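Local coordinates for exported protein (Bacteroides fragilis, PDB 4I17) that is of unknown function but, as a TPR-repeat protein built of stacked helix pairs, probably serves as a scaffold for binding other proteins, at residues Tyr23-Ala26 / Phe27-Ser31; Ile80-Ser83 / Ala84-Asp88; Thr44-Asn47 / Cys48-Ala52; Asn109-Ile112 / Glu113-Ala117; Asn92-Tyr95 / Ile96-Leu99. All coordinates share one frame; numbering follows the deposited sequence.

Interaction 1. Residues Tyr23-Ala26 / Phe27-Ser31. With SO4 (sulfate ion), chain C.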
loop_
_atom_site.group_PDB
_atom_site.type_symbol
_atom_site.label_atom_id
_atom_site.label_comp_id
_atom_site.label_asym_id
_atom_site.label_seq_id
_atom_site.Cartn_x
_atom_site.Cartn_y
_atom_site.Cartn_z
ATOM N N TYR A 23 -26.980 -3.546 -11.231
ATOM C CA TYR A 23 -26.391 -3.664 -9.894
ATOM C C TYR A 23 -27.309 -3.157 -8.793
ATOM O O TYR A 23 -27.263 -3.722 -7.700
ATOM C CB TYR A 23 -25.063 -2.922 -9.812
ATOM C CG TYR A 23 -24.060 -3.337 -10.871
ATOM C CD1 TYR A 23 -23.593 -4.654 -10.946
ATOM C CD2 TYR A 23 -23.514 -2.400 -11.742
ATOM C CE1 TYR A 23 -22.623 -5.025 -11.887
ATOM C CE2 TYR A 23 -22.529 -2.751 -12.660
ATOM C CZ TYR A 23 -22.084 -4.062 -12.733
ATOM O OH TYR A 23 -21.093 -4.367 -13.644
ATOM N N ALA A 24 -28.166 -2.121 -9.062
ATOM C CA ALA A 24 -29.059 -1.602 -8.000
ATOM C C ALA A 24 -30.100 -2.644 -7.608
ATOM O O ALA A 24 -30.379 -2.826 -6.418
ATOM C CB ALA A 24 -29.769 -0.350 -8.465
ATOM N N VAL A 25 -30.700 -3.312 -8.595
ATOM C CA VAL A 25 -31.673 -4.366 -8.290
ATOM C C VAL A 25 -30.954 -5.553 -7.635
ATOM O O VAL A 25 -31.501 -6.145 -6.701
ATOM C CB VAL A 25 -32.477 -4.829 -9.529
ATOM C CG1 VAL A 25 -33.340 -6.060 -9.187
ATOM C CG2 VAL A 25 -33.355 -3.686 -10.020
ATOM N N ALA A 26 -29.776 -5.936 -8.141
ATOM C CA ALA A 26 -29.066 -7.089 -7.558
ATOM C C ALA A 26 -28.761 -6.797 -6.104
ATOM O O ALA A 26 -28.977 -7.637 -5.244
ATOM C CB ALA A 26 -27.788 -7.376 -8.335
ATOM N N PHE A 27 -28.338 -5.563 -5.807
ATOM C CA PHE A 27 -28.046 -5.204 -4.412
ATOM C C PHE A 27 -29.333 -5.330 -3.574
ATOM O O PHE A 27 -29.273 -5.922 -2.511
ATOM C CB PHE A 27 -27.439 -3.790 -4.302
ATOM C CG PHE A 27 -27.355 -3.328 -2.871
ATOM C CD1 PHE A 27 -26.330 -3.774 -2.039
ATOM C CD2 PHE A 27 -28.335 -2.511 -2.331
ATOM C CE1 PHE A 27 -26.291 -3.401 -0.694
ATOM C CE2 PHE A 27 -28.297 -2.148 -0.981
ATOM C CZ PHE A 27 -27.275 -2.600 -0.179
ATOM N N GLU A 28 -30.450 -4.769 -4.038
ATOM C CA GLU A 28 -31.756 -4.810 -3.359
ATOM C C GLU A 28 -32.152 -6.274 -3.026
ATOM O O GLU A 28 -32.514 -6.590 -1.898
ATOM C CB GLU A 28 -32.822 -4.157 -4.276
ATOM C CG GLU A 28 -34.255 -4.176 -3.757
ATOM C CD GLU A 28 -35.337 -4.460 -4.792
ATOM O OE1 GLU A 28 -35.136 -4.148 -5.989
ATOM O OE2 GLU A 28 -36.400 -4.993 -4.396
ATOM N N LYS A 29 -32.081 -7.152 -4.030
ATOM C CA LYS A 29 -32.501 -8.551 -3.883
ATOM C C LYS A 29 -31.536 -9.347 -3.009
ATOM O O LYS A 29 -31.980 -10.077 -2.123
ATOM C CB LYS A 29 -32.625 -9.214 -5.256
ATOM C CG LYS A 29 -33.662 -8.559 -6.162
ATOM C CD LYS A 29 -35.068 -8.755 -5.637
ATOM C CE LYS A 29 -36.073 -8.001 -6.495
ATOM N NZ LYS A 29 -37.463 -8.207 -5.995
ATOM N N TYR A 30 -30.219 -9.184 -3.227
ATOM C CA TYR A 30 -29.239 -9.917 -2.430
ATOM C C TYR A 30 -29.261 -9.453 -0.988
ATOM O O TYR A 30 -29.097 -10.282 -0.097
ATOM C CB TYR A 30 -27.822 -9.728 -2.979
ATOM C CG TYR A 30 -27.497 -10.395 -4.297
ATOM C CD1 TYR A 30 -28.115 -11.581 -4.677
ATOM C CD2 TYR A 30 -26.512 -9.875 -5.133
ATOM C CE1 TYR A 30 -27.740 -12.250 -5.841
ATOM C CE2 TYR A 30 -26.144 -10.524 -6.309
ATOM C CZ TYR A 30 -26.778 -11.690 -6.671
ATOM O OH TYR A 30 -26.383 -12.326 -7.810
ATOM N N SER A 31 -29.340 -8.129 -0.743
ATOM C CA SER A 31 -29.310 -7.658 0.654
ATOM C C SER A 31 -30.512 -8.201 1.435
ATOM O O SER A 31 -30.342 -8.631 2.570
ATOM C CB SER A 31 -29.255 -6.139 0.748
ATOM O OG SER A 31 -30.362 -5.570 0.080
HETATM S S SO4 C . -27.372 0.138 -12.040
HETATM O O1 SO4 C . -28.341 -0.505 -11.248
HETATM O O2 SO4 C . -26.264 -0.756 -12.348
HETATM O O3 SO4 C . -27.964 0.557 -13.312
HETATM O O4 SO4 C . -26.890 1.330 -11.336
#
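Val25 and Lys29 lie side by side and point the same way, one turn apart on helix 23-36. The touching atoms are Val25 CG1 and Lys29 CG, 3.9 Å apart. Glu28 also lies beside Val25 and points the same way, with OE1 4.1 Å from Val25 CG1 in one of its two modelled conformers. The lysine chain bends at its second torsion (chi2 -67°). The main partner of its ammonium group is Glu13 on helix 7-19, in a salt bridge. A second bridge, from Lys29 NZ to Glu28 OE2, is long and doubtful, since it belongs to one conformer of the glutamate. Tyr30 sits differently. Its ring stands obliquely beside the carbonyl of Ala26, and CE2 comes 4.1 Å from Ala26 CB. The same carbonyl oxygen accepts from Tyr30 N at 2.8 Å.

At the start of the helix a sulfate ion, probably from the crystallisation liquor, takes two backbone N-H groups. Ala24 N reaches O1 of the sulfate at 2.7 Å and Tyr23 N reaches O2 at 3.1 Å. An anion here would probably be favoured by the partial positive charge at the helix start.

Tyr30 OH bonds to Asn15 of helix 7-19. Ala26, Phe27 and Tyr30 face helix 42-54, Val25 and Lys29 rest on helix 7-19, and Phe27 also touches Tyr64 of helix 58-70.

Interaction 2. Residues Ile80-Ser83 / Ala84-Asp88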
loop_
_atom_site.group_PDB
_atom_site.type_symbol
_atom_site.label_atom_id
_atom_site.label_comp_id
_atom_site.label_asym_id
_atom_site.label_seq_id
_atom_site.Cartn_x
_atom_site.Cartn_y
_atom_site.Cartn_z
ATOM N N ILE A 80 -9.646 -6.827 -0.738
ATOM C CA ILE A 80 -9.415 -5.797 -1.762
ATOM C C ILE A 80 -10.692 -4.996 -1.934
ATOM O O ILE A 80 -10.644 -3.766 -1.971
ATOM C CB ILE A 80 -8.907 -6.403 -3.093
ATOM C CG1 ILE A 80 -7.474 -6.933 -2.934
ATOM C CG2 ILE A 80 -9.011 -5.392 -4.274
ATOM C CD1 ILE A 80 -7.076 -7.958 -4.019
ATOM N N GLY A 81 -11.825 -5.703 -1.974
ATOM C CA GLY A 81 -13.133 -5.071 -2.085
ATOM C C GLY A 81 -13.434 -4.149 -0.921
ATOM O O GLY A 81 -13.914 -3.039 -1.123
ATOM N N LYS A 82 -13.183 -4.612 0.300
ATOM C CA LYS A 82 -13.412 -3.815 1.497
ATOM C C LYS A 82 -12.504 -2.585 1.477
ATOM O O LYS A 82 -12.982 -1.481 1.751
ATOM C CB LYS A 82 -13.162 -4.647 2.760
ATOM C CG LYS A 82 -13.633 -3.931 4.007
ATOM C CD LYS A 82 -13.490 -4.818 5.223
ATOM C CE LYS A 82 -13.846 -4.056 6.464
ATOM N NZ LYS A 82 -13.429 -4.806 7.672
ATOM N N SER A 83 -11.207 -2.772 1.130
ATOM C CA SER A 83 -10.262 -1.646 1.057
ATOM C C SER A 83 -10.740 -0.629 0.021
ATOM O O SER A 83 -10.733 0.571 0.297
ATOM C CB SER A 83 -8.853 -2.134 0.718
ATOM O OG SER A 83 -8.688 -2.413 -0.664
ATOM N N ALA A 84 -11.182 -1.109 -1.173
ATOM C CA ALA A 84 -11.659 -0.237 -2.251
ATOM C C ALA A 84 -12.848 0.595 -1.807
ATOM O O ALA A 84 -12.975 1.757 -2.211
ATOM C CB ALA A 84 -12.016 -1.040 -3.494
ATOM N N ALA A 85 -13.741 0.004 -0.999
ATOM C CA ALA A 85 -14.911 0.713 -0.485
ATOM C C ALA A 85 -14.458 1.879 0.396
ATOM O O ALA A 85 -14.984 2.976 0.265
ATOM C CB ALA A 85 -15.805 -0.250 0.304
ATOM N N TYR A 86 -13.421 1.664 1.236
ATOM C CA TYR A 86 -12.883 2.738 2.093
ATOM C C TYR A 86 -12.142 3.801 1.276
ATOM O O TYR A 86 -12.273 4.980 1.595
ATOM C CB TYR A 86 -12.017 2.149 3.200
ATOM C CG TYR A 86 -12.884 1.646 4.329
ATOM C CD1 TYR A 86 -13.604 2.528 5.128
ATOM C CD2 TYR A 86 -12.983 0.286 4.607
ATOM C CE1 TYR A 86 -14.389 2.075 6.180
ATOM C CE2 TYR A 86 -13.802 -0.185 5.635
ATOM C CZ TYR A 86 -14.485 0.715 6.432
ATOM O OH TYR A 86 -15.237 0.270 7.489
ATOM N N ARG A 87 -11.441 3.398 0.193
ATOM C CA ARG A 87 -10.780 4.309 -0.752
ATOM C C ARG A 87 -11.855 5.227 -1.376
ATOM O O ARG A 87 -11.679 6.439 -1.465
ATOM C CB ARG A 87 -10.058 3.474 -1.835
ATOM C CG ARG A 87 -9.120 4.268 -2.766
ATOM C CD ARG A 87 -8.352 3.365 -3.729
ATOM N NE ARG A 87 -9.244 2.632 -4.637
ATOM C CZ ARG A 87 -9.080 1.362 -5.002
ATOM N NH1 ARG A 87 -8.025 0.673 -4.582
ATOM N NH2 ARG A 87 -9.958 0.779 -5.807
ATOM N N ASP A 88 -12.996 4.638 -1.771
ATOM C CA ASP A 88 -14.143 5.354 -2.374
ATOM C C ASP A 88 -14.802 6.310 -1.350
ATOM O O ASP A 88 -15.320 7.364 -1.733
ATOM C CB ASP A 88 -15.152 4.358 -2.919
ATOM C CG ASP A 88 -14.700 3.575 -4.141
ATOM O OD1 ASP A 88 -13.862 4.095 -4.901
ATOM O OD2 ASP A 88 -15.247 2.465 -4.375
#
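The Tyr86 ring has Lys82 CE at its edge and in its plane, 4.0 Å from CE2 of the ring. The guanidinium of Arg87 has the CA of Ala84 over the centre of one face, 4.0 Å above the plane. The arginine thus lies back over the backbone of helix 75-88. Its chain gets there by a bend at the third torsion (chi3 62°). Arg87 was modelled in two conformers, so this position is one of two.

Lys82 and Tyr86 run side by side and point the same way. The lysine is extended beyond CG, and two of its carbons come near the same ring atom: like CE, CG approaches Tyr86 CE2, at 4.1 Å. The charged end of Lys82 goes on to a salt bridge with Asp66 on helix 58-70.

Ser83, also modelled in two conformers, turns its hydroxyl back on its own helix. With chi1 at 79°, OG lies between the backbone N and the carbonyl carbon and donates to Ile80 O at 2.7 Å. That oxygen also accepts from Ala84 N at 2.8 Å. In this conformer the carbonyl takes both a backbone and a side-chain donor.

Lys82 and Tyr86 face helix 58-70, where they touch Phe65 and Ala62. Ser83 meets Tyr95 and Leu99 of helix 92-105, and Tyr86 meets Glu94 there. Ile80 reaches Ile112 and Leu115 of helix 110-129.

Interaction 3. Residues Thr44-Asn47 / Cys48-Ala52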
loop_
_atom_site.group_PDB
_atom_site.type_symbol
_atom_site.label_atom_id
_atom_site.label_comp_id
_atom_site.label_asym_id
_atom_site.label_seq_id
_atom_site.Cartn_x
_atom_site.Cartn_y
_atom_site.Cartn_z
ATOM N N THR A 44 -22.858 -15.008 -2.298
ATOM C CA THR A 44 -23.807 -13.924 -2.517
ATOM C C THR A 44 -23.351 -12.690 -1.758
ATOM O O THR A 44 -23.456 -11.606 -2.302
ATOM C CB THR A 44 -25.213 -14.360 -2.132
ATOM O OG1 THR A 44 -25.571 -15.423 -3.017
ATOM C CG2 THR A 44 -26.226 -13.231 -2.273
ATOM N N ALA A 45 -22.814 -12.841 -0.526
ATOM C CA ALA A 45 -22.313 -11.659 0.206
ATOM C C ALA A 45 -21.217 -10.919 -0.584
ATOM O O ALA A 45 -21.253 -9.692 -0.647
ATOM C CB ALA A 45 -21.781 -12.061 1.564
ATOM N N TYR A 46 -20.265 -11.654 -1.190
ATOM C CA TYR A 46 -19.214 -11.051 -1.984
ATOM C C TYR A 46 -19.866 -10.298 -3.181
ATOM O O TYR A 46 -19.552 -9.133 -3.424
ATOM C CB TYR A 46 -18.177 -12.112 -2.445
ATOM C CG TYR A 46 -17.149 -11.484 -3.367
ATOM C CD1 TYR A 46 -16.079 -10.752 -2.852
ATOM C CD2 TYR A 46 -17.331 -11.485 -4.747
ATOM C CE1 TYR A 46 -15.210 -10.060 -3.685
ATOM C CE2 TYR A 46 -16.465 -10.799 -5.591
ATOM C CZ TYR A 46 -15.412 -10.076 -5.051
ATOM O OH TYR A 46 -14.544 -9.392 -5.859
ATOM N N ASN A 47 -20.785 -10.966 -3.910
ATOM C CA ASN A 47 -21.433 -10.319 -5.058
ATOM C C ASN A 47 -22.184 -9.074 -4.624
ATOM O O ASN A 47 -22.168 -8.074 -5.332
ATOM C CB ASN A 47 -22.408 -11.292 -5.732
ATOM C CG ASN A 47 -21.703 -12.326 -6.565
ATOM O OD1 ASN A 47 -20.557 -12.148 -7.012
ATOM N ND2 ASN A 47 -22.390 -13.408 -6.834
ATOM N N CYS A 48 -22.840 -9.143 -3.449
ATOM C CA CYS A 48 -23.627 -8.027 -2.899
ATOM C C CYS A 48 -22.705 -6.845 -2.594
ATOM O O CYS A 48 -23.050 -5.709 -2.926
ATOM C CB CYS A 48 -24.403 -8.475 -1.665
ATOM S SG CYS A 48 -25.691 -7.312 -1.133
ATOM N N GLY A 49 -21.513 -7.120 -2.041
ATOM C CA GLY A 49 -20.512 -6.073 -1.757
ATOM C C GLY A 49 -20.072 -5.346 -3.011
ATOM O O GLY A 49 -19.990 -4.107 -3.019
ATOM N N VAL A 50 -19.802 -6.110 -4.098
ATOM C CA VAL A 50 -19.409 -5.509 -5.396
ATOM C C VAL A 50 -20.567 -4.634 -5.918
ATOM O O VAL A 50 -20.332 -3.508 -6.367
ATOM C CB VAL A 50 -19.015 -6.570 -6.442
ATOM C CG1 VAL A 50 -18.654 -5.903 -7.786
ATOM C CG2 VAL A 50 -17.855 -7.441 -5.925
ATOM N N CYS A 51 -21.798 -5.167 -5.904
ATOM C CA CYS A 51 -22.977 -4.402 -6.359
ATOM C C CYS A 51 -23.111 -3.109 -5.554
ATOM O O CYS A 51 -23.368 -2.050 -6.139
ATOM C CB CYS A 51 -24.238 -5.254 -6.259
ATOM S SG CYS A 51 -24.306 -6.568 -7.493
ATOM N N ALA A 52 -22.997 -3.197 -4.220
ATOM C CA ALA A 52 -23.093 -2.004 -3.334
ATOM C C ALA A 52 -22.047 -0.963 -3.692
ATOM O O ALA A 52 -22.341 0.238 -3.749
ATOM C CB ALA A 52 -22.928 -2.413 -1.873
#
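Tyr46 and Val50 meet one turn apart on helix 42-54, a helix of the antiparallel helical hairpins that build a TPR array. The tyrosine can be followed outward. CB and CG leave the backbone with CG anti to the backbone N (chi1 175°), which leans the ring along the helix toward its later turn. The first ring atom to meet the next turn is CE2, 3.6 Å from Val50 CG2. CZ follows at 3.7 Å from Val50 CG2. The hydroxyl OH is still only 3.8 Å from that same methyl. One methyl thus lies along the outer end of the ring, and the two side chains cross obliquely. Val50 CG2 is placed for this because it stands anti to its own carbonyl carbon, beside the backbone N.

The ring also meets Phe65 of helix 58-70, with the planes at about 60°, and it touches Tyr73 and Asn74. Val50 touches the same phenylalanine. On the other flank, Cys48 packs on Phe27 and Tyr30 of helix 23-36. The backbone bond under the pair runs from Val50 N to Tyr46 O, 3.1 Å long with an N-H...O angle of 163°.

Interaction 4. Residues Asn109-Ile112 / Glu113-Ala117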
loop_
_atom_site.group_PDB
_atom_site.type_symbol
_atom_site.label_atom_id
_atom_site.label_comp_id
_atom_site.label_asym_id
_atom_site.label_seq_id
_atom_site.Cartn_x
_atom_site.Cartn_y
_atom_site.Cartn_z
ATOM N N ASN A 109 0.013 -12.686 -1.501
ATOM C CA ASN A 109 -1.008 -12.528 -2.532
ATOM C C ASN A 109 -0.530 -11.354 -3.380
ATOM O O ASN A 109 -0.358 -10.265 -2.837
ATOM C CB ASN A 109 -2.428 -12.325 -1.947
ATOM C CG ASN A 109 -3.450 -12.007 -3.007
ATOM O OD1 ASN A 109 -3.642 -10.842 -3.390
ATOM N ND2 ASN A 109 -4.108 -13.041 -3.534
ATOM N N ALA A 110 -0.246 -11.589 -4.683
ATOM C CA ALA A 110 0.289 -10.566 -5.591
ATOM C C ALA A 110 -0.507 -9.250 -5.578
ATOM O O ALA A 110 0.101 -8.204 -5.356
ATOM C CB ALA A 110 0.366 -11.099 -7.017
ATOM N N THR A 111 -1.838 -9.286 -5.798
ATOM C CA THR A 111 -2.625 -8.052 -5.898
ATOM C C THR A 111 -2.647 -7.281 -4.540
ATOM O O THR A 111 -2.413 -6.077 -4.570
ATOM C CB THR A 111 -4.012 -8.314 -6.508
ATOM O OG1 THR A 111 -3.808 -8.940 -7.790
ATOM C CG2 THR A 111 -4.787 -7.029 -6.744
ATOM N N ILE A 112 -2.852 -7.954 -3.379
ATOM C CA ILE A 112 -2.840 -7.254 -2.075
ATOM C C ILE A 112 -1.445 -6.646 -1.819
ATOM O O ILE A 112 -1.362 -5.485 -1.394
ATOM C CB ILE A 112 -3.291 -8.133 -0.886
ATOM C CG1 ILE A 112 -4.744 -8.600 -1.057
ATOM C CG2 ILE A 112 -3.153 -7.362 0.454
ATOM C CD1 ILE A 112 -5.153 -9.629 -0.047
ATOM N N GLU A 113 -0.353 -7.404 -2.091
ATOM C CA GLU A 113 0.994 -6.847 -1.886
ATOM C C GLU A 113 1.214 -5.635 -2.762
ATOM O O GLU A 113 1.808 -4.680 -2.267
ATOM C CB GLU A 113 2.119 -7.862 -2.124
ATOM C CG GLU A 113 2.277 -8.883 -1.014
ATOM C CD GLU A 113 3.601 -9.630 -0.973
ATOM O OE1 GLU A 113 4.432 -9.472 -1.901
ATOM O OE2 GLU A 113 3.816 -10.360 0.020
ATOM N N LYS A 114 0.728 -5.648 -4.036
ATOM C CA LYS A 114 0.907 -4.500 -4.926
ATOM C C LYS A 114 0.211 -3.280 -4.350
ATOM O O LYS A 114 0.834 -2.246 -4.254
ATOM C CB LYS A 114 0.406 -4.773 -6.353
ATOM C CG LYS A 114 1.311 -5.686 -7.173
ATOM C CD LYS A 114 0.681 -5.990 -8.537
ATOM C CE LYS A 114 1.575 -6.817 -9.436
ATOM N NZ LYS A 114 1.720 -8.219 -8.960
ATOM N N LEU A 115 -1.066 -3.406 -3.925
ATOM C CA LEU A 115 -1.803 -2.264 -3.364
ATOM C C LEU A 115 -1.161 -1.711 -2.084
ATOM O O LEU A 115 -1.077 -0.486 -1.905
ATOM C CB LEU A 115 -3.248 -2.670 -3.088
ATOM C CG LEU A 115 -4.009 -3.131 -4.331
ATOM C CD1 LEU A 115 -5.311 -3.844 -3.948
ATOM C CD2 LEU A 115 -4.249 -1.972 -5.287
ATOM N N TYR A 116 -0.728 -2.605 -1.209
ATOM C CA TYR A 116 -0.080 -2.242 0.052
ATOM C C TYR A 116 1.206 -1.457 -0.227
ATOM O O TYR A 116 1.443 -0.384 0.329
ATOM C CB TYR A 116 0.250 -3.533 0.827
ATOM C CG TYR A 116 0.904 -3.312 2.170
ATOM C CD1 TYR A 116 0.139 -3.171 3.326
ATOM C CD2 TYR A 116 2.294 -3.263 2.294
ATOM C CE1 TYR A 116 0.742 -2.990 4.571
ATOM C CE2 TYR A 116 2.902 -3.026 3.529
ATOM C CZ TYR A 116 2.120 -2.934 4.666
ATOM O OH TYR A 116 2.708 -2.739 5.889
ATOM N N ALA A 117 2.060 -2.035 -1.062
ATOM C CA ALA A 117 3.332 -1.411 -1.371
ATOM C C ALA A 117 3.113 -0.098 -2.124
ATOM O O ALA A 117 3.822 0.853 -1.833
ATOM C CB ALA A 117 4.189 -2.360 -2.182
#
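Asn109 is the N-cap of helix 110-129 and caps its first turn with a side-chain bond. The cap residue gives two acceptors. Its side-chain OD1 takes the N-H of Ile112 at 3.0 Å, in the carbonyl plane and nearly straight (171°). Its backbone O takes the N-H of Glu113, also at 3.0 Å. Two amides of the first turn are thus satisfied by one residue. The asparagine CG is anti to the backbone N (chi1 173°), and this brings OD1 round over the helix start.

Beyond the cap, Lys114 folds back along the turn. Its CG is 3.3 Å from Ala110 O, and a bend at the fourth torsion (chi4 70°) leaves NZ 3.7 Å from Ala110 CB. Lys114 has two conformers, so this is one of its positions. Leu115 turns its branch over the next carbonyl, with CG 3.4 Å from Thr111 O. Glu113 lays CB and CG against Asn109 O, each at 3.5 Å. Its chain is extended beyond CG and carries the carboxylate away from the cap. There OE2 bonds to Thr147 and OE1 to the N-H of Ser148, so the buried acid has partners at both oxygens.

Tyr116 bonds through OH to Asp145 and packs on Ile96 of helix 92-105. Ile112 rests on Ala76 and Ile80 of helix 75-88. Leu115 touches Leu99 of helix 92-105, while Lys114 and Ala117 reach Trp151 of helix 149-174.

Interaction 5. Residues Asn92-Tyr95 / Ile96-Leu99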
loop_
_atom_site.group_PDB
_atom_site.type_symbol
_atom_site.label_atom_id
_atom_site.label_comp_id
_atom_site.label_asym_id
_atom_site.label_seq_id
_atom_site.Cartn_x
_atom_site.Cartn_y
_atom_site.Cartn_z
ATOM N N ASN A 92 -8.279 7.025 3.827
ATOM C CA ASN A 92 -6.965 6.378 3.634
ATOM C C ASN A 92 -6.528 5.497 4.807
ATOM O O ASN A 92 -5.874 4.497 4.591
ATOM C CB ASN A 92 -5.893 7.449 3.442
ATOM C CG ASN A 92 -5.857 8.091 2.089
ATOM O OD1 ASN A 92 -6.534 7.675 1.146
ATOM N ND2 ASN A 92 -5.040 9.125 1.972
ATOM N N GLN A 93 -6.844 5.897 6.044
ATOM C CA GLN A 93 -6.401 5.117 7.202
ATOM C C GLN A 93 -7.084 3.763 7.228
ATOM O O GLN A 93 -6.399 2.763 7.435
ATOM C CB GLN A 93 -6.599 5.871 8.526
ATOM C CG GLN A 93 -5.570 6.998 8.759
ATOM C CD GLN A 93 -4.134 6.591 8.509
ATOM O OE1 GLN A 93 -3.613 5.631 9.092
ATOM N NE2 GLN A 93 -3.465 7.297 7.606
ATOM N N GLU A 94 -8.371 3.706 6.921
ATOM C CA GLU A 94 -9.059 2.410 6.899
ATOM C C GLU A 94 -8.685 1.634 5.649
ATOM O O GLU A 94 -8.633 0.407 5.690
ATOM C CB GLU A 94 -10.557 2.592 7.022
ATOM C CG GLU A 94 -11.270 1.303 7.357
ATOM C CD GLU A 94 -10.939 0.564 8.627
ATOM O OE1 GLU A 94 -11.591 0.845 9.657
ATOM O OE2 GLU A 94 -10.121 -0.378 8.562
ATOM N N TYR A 95 -8.373 2.345 4.556
ATOM C CA TYR A 95 -7.913 1.682 3.326
ATOM C C TYR A 95 -6.645 0.872 3.612
ATOM O O TYR A 95 -6.629 -0.340 3.384
ATOM C CB TYR A 95 -7.639 2.736 2.246
ATOM C CG TYR A 95 -7.001 2.151 1.007
ATOM C CD1 TYR A 95 -7.732 1.359 0.131
ATOM C CD2 TYR A 95 -5.690 2.471 0.657
ATOM C CE1 TYR A 95 -7.160 0.845 -1.030
ATOM C CE2 TYR A 95 -5.114 1.971 -0.509
ATOM C CZ TYR A 95 -5.870 1.190 -1.365
ATOM O OH TYR A 95 -5.319 0.677 -2.511
ATOM N N ILE A 96 -5.612 1.512 4.190
ATOM C CA ILE A 96 -4.354 0.803 4.458
ATOM C C ILE A 96 -4.474 -0.163 5.648
ATOM O O ILE A 96 -3.809 -1.206 5.642
ATOM C CB ILE A 96 -3.133 1.763 4.583
ATOM C CG1 ILE A 96 -1.796 0.993 4.527
ATOM C CG2 ILE A 96 -3.205 2.673 5.836
ATOM C CD1 ILE A 96 -1.631 0.093 3.240
ATOM N N ALA A 97 -5.326 0.134 6.643
ATOM C CA ALA A 97 -5.543 -0.805 7.763
ATOM C C ALA A 97 -6.146 -2.125 7.255
ATOM O O ALA A 97 -5.726 -3.199 7.679
ATOM C CB ALA A 97 -6.457 -0.186 8.811
ATOM N N THR A 98 -7.078 -2.045 6.297
ATOM C CA THR A 98 -7.716 -3.224 5.692
ATOM C C THR A 98 -6.714 -3.982 4.869
ATOM O O THR A 98 -6.637 -5.206 4.992
ATOM C CB THR A 98 -8.949 -2.838 4.849
ATOM O OG1 THR A 98 -9.833 -2.087 5.674
ATOM C CG2 THR A 98 -9.706 -4.067 4.353
ATOM N N LEU A 99 -5.929 -3.281 4.035
ATOM C CA LEU A 99 -4.903 -3.998 3.269
ATOM C C LEU A 99 -3.909 -4.689 4.198
ATOM O O LEU A 99 -3.437 -5.773 3.861
ATOM C CB LEU A 99 -4.156 -3.057 2.315
ATOM C CG LEU A 99 -4.987 -2.509 1.133
ATOM C CD1 LEU A 99 -4.176 -1.464 0.374
ATOM C CD2 LEU A 99 -5.381 -3.637 0.162
#
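Leu99 CD1 sits over one face of the Tyr95 ring, a CH-pi contact. The methyl is 3.9 Å from the ring centroid and 25° off the normal. It is displaced toward the rim at the hydroxyl end, and its nearest ring atom is Tyr95 CZ at 3.6 Å. The tyrosine CG is anti to the backbone N (chi1 173°), which tips the ring forward along the helix toward the leucine one turn later.

The polar contacts centre on Glu94 O. It accepts twice from Thr98, from OG1 at 2.8 Å and from the backbone N at 3.0 Å. The two donors approach from opposite faces of the carbonyl plane. Thr98 OG1 can reach back because it lies beside its own backbone N, anti to the carbonyl carbon (chi1 -55°). The hydroxyl is thus satisfied without leaving the helix. The Glu94 chain bends at its second torsion and brings OE2 3.4 Å from Thr98 OG1.

Van der Waals contacts with the preceding turn come from Ile96 and Ala97. Ile96 CG2 lies 3.5 Å from the carbonyl oxygen of Asn92, and Ala97 CB is 3.7 Å from Glu94 OE2. Outward, Ile96 packs on Tyr119 and Tyr120 of helix 110-129. On the side of helix 75-88, Thr98 meets Lys82. A helix flanked in this way by the one before it and the one after it is in keeping with the TPR superhelix, where helices stack in chain order.

In the fold
All five contacts are local, each within one helix, so none closes a long loop. Along the chain they come in series as interactions 1, 3, 2, 5 and 4, without nesting or crossing. Interaction 1 on helix 23-36 touches interaction 3 on helix 42-54, the next helix. No contact joins interaction 3 to interaction 2; their nearest atoms are about 6 Å apart, and helix 58-70 touches both. Interaction 2 on helix 75-88 touches interaction 5 on the next helix, 92-105, and interaction 4 on helix 110-129 touches both. The ends of the series, interactions 1 and 4, have centres about 29 Å apart, following the elongated helical array.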